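Local coordinates for protein MmeI (Methylophilus methylotrophus, PDB 5HR4) that probably methylates adenine bases in DNA using S-adenosylmethionine, as part of a Type IIL restriction-modification enzyme that recognises and cuts DNA, at residues 498-502 against 515-520. Numbering follows the deposited sequence.
With SFG (sinefungin), chain H.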
loop_
_atom_site.group_PDB
_atom_site.type_symbol
_atom_site.label_atom_id
_atom_site.label_comp_id
_atom_site.label_asym_id
_atom_site.label_seq_id
_atom_site.Cartn_x
_atom_site.Cartn_y
_atom_site.Cartn_z
ATOM N N LEU A 498 -12.025 -1.800 12.169
ATOM C CA LEU A 498 -12.645 -1.656 10.853
ATOM C C LEU A 498 -14.160 -1.642 10.968
ATOM O O LEU A 498 -14.827 -0.792 10.370
ATOM C CB LEU A 498 -12.178 -2.780 9.929
ATOM C CG LEU A 498 -12.669 -2.912 8.490
ATOM C CD1 LEU A 498 -12.391 -1.680 7.679
ATOM C CD2 LEU A 498 -11.964 -4.096 7.861
ATOM N N LEU A 499 -14.715 -2.531 11.793
ATOM C CA LEU A 499 -16.165 -2.651 11.906
ATOM C C LEU A 499 -16.779 -1.483 12.678
ATOM O O LEU A 499 -17.929 -1.108 12.406
ATOM C CB LEU A 499 -16.512 -3.999 12.550
ATOM C CG LEU A 499 -16.161 -5.193 11.655
ATOM C CD1 LEU A 499 -16.680 -6.501 12.205
ATOM C CD2 LEU A 499 -16.695 -4.954 10.245
ATOM N N SER A 500 -16.038 -0.890 13.627
ATOM C CA SER A 500 -16.520 0.323 14.292
ATOM C C SER A 500 -16.748 1.454 13.287
ATOM O O SER A 500 -17.729 2.200 13.386
ATOM C CB SER A 500 -15.535 0.770 15.382
ATOM N N VAL A 501 -15.864 1.583 12.302
ATOM C CA VAL A 501 -15.948 2.691 11.353
ATOM C C VAL A 501 -17.090 2.482 10.355
ATOM O O VAL A 501 -17.762 3.440 9.962
ATOM C CB VAL A 501 -14.592 2.861 10.644
ATOM C CG1 VAL A 501 -14.720 3.784 9.465
ATOM C CG2 VAL A 501 -13.561 3.382 11.625
ATOM N N PHE A 502 -17.331 1.238 9.934
ATOM C CA PHE A 502 -18.367 0.931 8.953
ATOM C C PHE A 502 -19.683 0.453 9.564
ATOM O O PHE A 502 -20.578 0.051 8.814
ATOM C CB PHE A 502 -17.868 -0.134 7.961
ATOM C CG PHE A 502 -16.867 0.388 6.969
ATOM C CD1 PHE A 502 -17.285 1.027 5.824
ATOM C CD2 PHE A 502 -15.509 0.251 7.196
ATOM C CE1 PHE A 502 -16.369 1.520 4.925
ATOM C CE2 PHE A 502 -14.594 0.735 6.310
ATOM C CZ PHE A 502 -15.019 1.373 5.169
ATOM N N ALA A 515 -9.207 0.982 4.020
ATOM C CA ALA A 515 -10.512 1.563 3.728
ATOM C C ALA A 515 -11.057 2.334 4.919
ATOM O O ALA A 515 -11.667 3.386 4.741
ATOM C CB ALA A 515 -11.490 0.476 3.300
ATOM N N ALA A 516 -10.779 1.866 6.140
ATOM C CA ALA A 516 -11.279 2.512 7.356
ATOM C C ALA A 516 -11.012 4.022 7.412
ATOM O O ALA A 516 -11.841 4.779 7.924
ATOM C CB ALA A 516 -10.669 1.838 8.576
ATOM N N TRP A 517 -9.861 4.487 6.929
ATOM C CA TRP A 517 -9.600 5.926 7.040
ATOM C C TRP A 517 -10.520 6.771 6.161
ATOM O O TRP A 517 -10.659 7.968 6.420
ATOM C CB TRP A 517 -8.143 6.265 6.704
ATOM C CG TRP A 517 -7.209 6.062 7.853
ATOM C CD1 TRP A 517 -6.539 7.020 8.548
ATOM C CD2 TRP A 517 -6.853 4.814 8.450
ATOM N NE1 TRP A 517 -5.782 6.445 9.541
ATOM C CE2 TRP A 517 -5.957 5.090 9.498
ATOM C CE3 TRP A 517 -7.200 3.487 8.191
ATOM C CZ2 TRP A 517 -5.400 4.088 10.288
ATOM C CZ3 TRP A 517 -6.651 2.487 8.981
ATOM C CH2 TRP A 517 -5.763 2.794 10.019
ATOM N N TYR A 518 -11.153 6.182 5.138
ATOM C CA TYR A 518 -11.991 6.980 4.243
ATOM C C TYR A 518 -13.288 7.438 4.902
ATOM O O TYR A 518 -13.611 8.637 4.809
ATOM C CB TYR A 518 -12.256 6.206 2.950
ATOM C CG TYR A 518 -11.082 6.162 2.003
ATOM C CD1 TYR A 518 -9.988 5.339 2.258
ATOM C CD2 TYR A 518 -11.079 6.922 0.841
ATOM C CE1 TYR A 518 -8.923 5.286 1.401
ATOM C CE2 TYR A 518 -10.012 6.880 -0.035
ATOM C CZ TYR A 518 -8.937 6.062 0.253
ATOM O OH TYR A 518 -7.877 6.014 -0.612
ATOM N N PRO A 519 -14.084 6.575 5.544
ATOM C CA PRO A 519 -15.275 7.086 6.240
ATOM C C PRO A 519 -14.929 8.011 7.387
ATOM O O PRO A 519 -15.674 8.965 7.642
ATOM C CB PRO A 519 -15.964 5.810 6.745
ATOM C CG PRO A 519 -15.447 4.739 5.880
ATOM C CD PRO A 519 -14.031 5.108 5.596
ATOM N N LYS A 520 -13.825 7.747 8.095
ATOM C CA LYS A 520 -13.352 8.669 9.123
ATOM C C LYS A 520 -13.201 10.068 8.553
ATOM O O LYS A 520 -13.917 10.991 8.953
ATOM C CB LYS A 520 -12.031 8.171 9.714
ATOM C CG LYS A 520 -12.216 7.294 10.915
ATOM C CD LYS A 520 -12.859 8.074 12.047
ATOM C CE LYS A 520 -12.412 7.583 13.408
ATOM N NZ LYS A 520 -13.103 8.329 14.508
HETATM N N SFG H . 3.604 7.946 5.775
HETATM C CA SFG H . 4.518 7.473 6.793
HETATM C C SFG H . 5.921 7.810 6.323
HETATM O O SFG H . 6.063 8.380 5.219
HETATM O OXT SFG H . 6.928 7.538 7.019
HETATM C CB SFG H . 4.374 5.966 6.975
HETATM C CG SFG H . 2.913 5.668 7.277
HETATM C CD SFG H . 2.766 4.166 7.181
HETATM N NE SFG H . 2.621 3.848 5.774
HETATM C "C5'" SFG H . 1.566 3.657 7.995
HETATM C "C4'" SFG H . 1.581 4.083 9.503
HETATM O "O4'" SFG H . 0.388 3.919 9.999
HETATM C "C3'" SFG H . 2.473 3.202 10.395
HETATM O "O3'" SFG H . 3.493 3.975 10.840
HETATM C "C2'" SFG H . 1.565 2.698 11.556
HETATM O "O2'" SFG H . 2.257 2.775 12.874
HETATM C "C1'" SFG H . 0.571 3.527 11.552
HETATM N N9 SFG H . -0.676 2.933 11.923
HETATM C C8 SFG H . -1.132 1.718 11.629
HETATM N N7 SFG H . -2.363 1.600 12.134
HETATM C C5 SFG H . -2.665 2.751 12.734
HETATM C C6 SFG H . -3.793 3.144 13.412
HETATM N N6 SFG H . -5.038 2.476 13.704
HETATM N N1 SFG H . -3.881 4.358 13.942
HETATM C C2 SFG H . -2.838 5.212 13.804
HETATM N N3 SFG H . -1.720 4.822 13.137
HETATM C C4 SFG H . -1.633 3.584 12.599
#
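V501 and F502 of segment 498-502 pack on A516 and P519 of segment 515-520, within the Rossmann-like methyltransferase domain. Both segments belong to the connection between the neighbouring parallel strands 477-480 and 532-538, a beta-alpha-beta crossover. The contact illustrates how two parts of one crossover can be joined by apolar side-chain packing, with no hydrogen bond between the two segments.

V501 points toward the second segment and divides its branches. CG1, anti to the backbone N (chi1 168°), lies 3.4 Å from A516 O and 3.6 Å from P519 CB. CG2 turns to the aliphatic part of K520, meeting its CG at 4.2 Å. Farther out, K520 NZ is hydrogen-bonded to I464 O and the ammonium makes a cation-pi contact with W466; K520 thus meets V501 through the aliphatic part of its chain while its charged end is engaged elsewhere.

F502 packs beside it. Its first torsion (chi1 -74°) sets CG beside the backbone N, and the far end of the ring reaches A515, A516 and P519 obliquely. CZ is 3.5 Å from P519 CG, the two side chains crossing at about a right angle, while CE2 lies 3.9 Å from A516 CA. L550 and L553 of helix 544-556, together with L511, also touch this ring. Replacing F502 by an alanine takes away the ring and would probably leave a gap between P519, A516 and the leucines around it.

A516, whose small side chain is consistent with the close approach here, receives L498 CD1 on its CB at 4.0 Å. Its neighbour W517 faces the cofactor pocket instead: NE1 is hydrogen-bonded to P362 O, and the indole presents its edge to the adenine end of sinefungin, W517 CZ2 lying 3.6 Å from SFG C6.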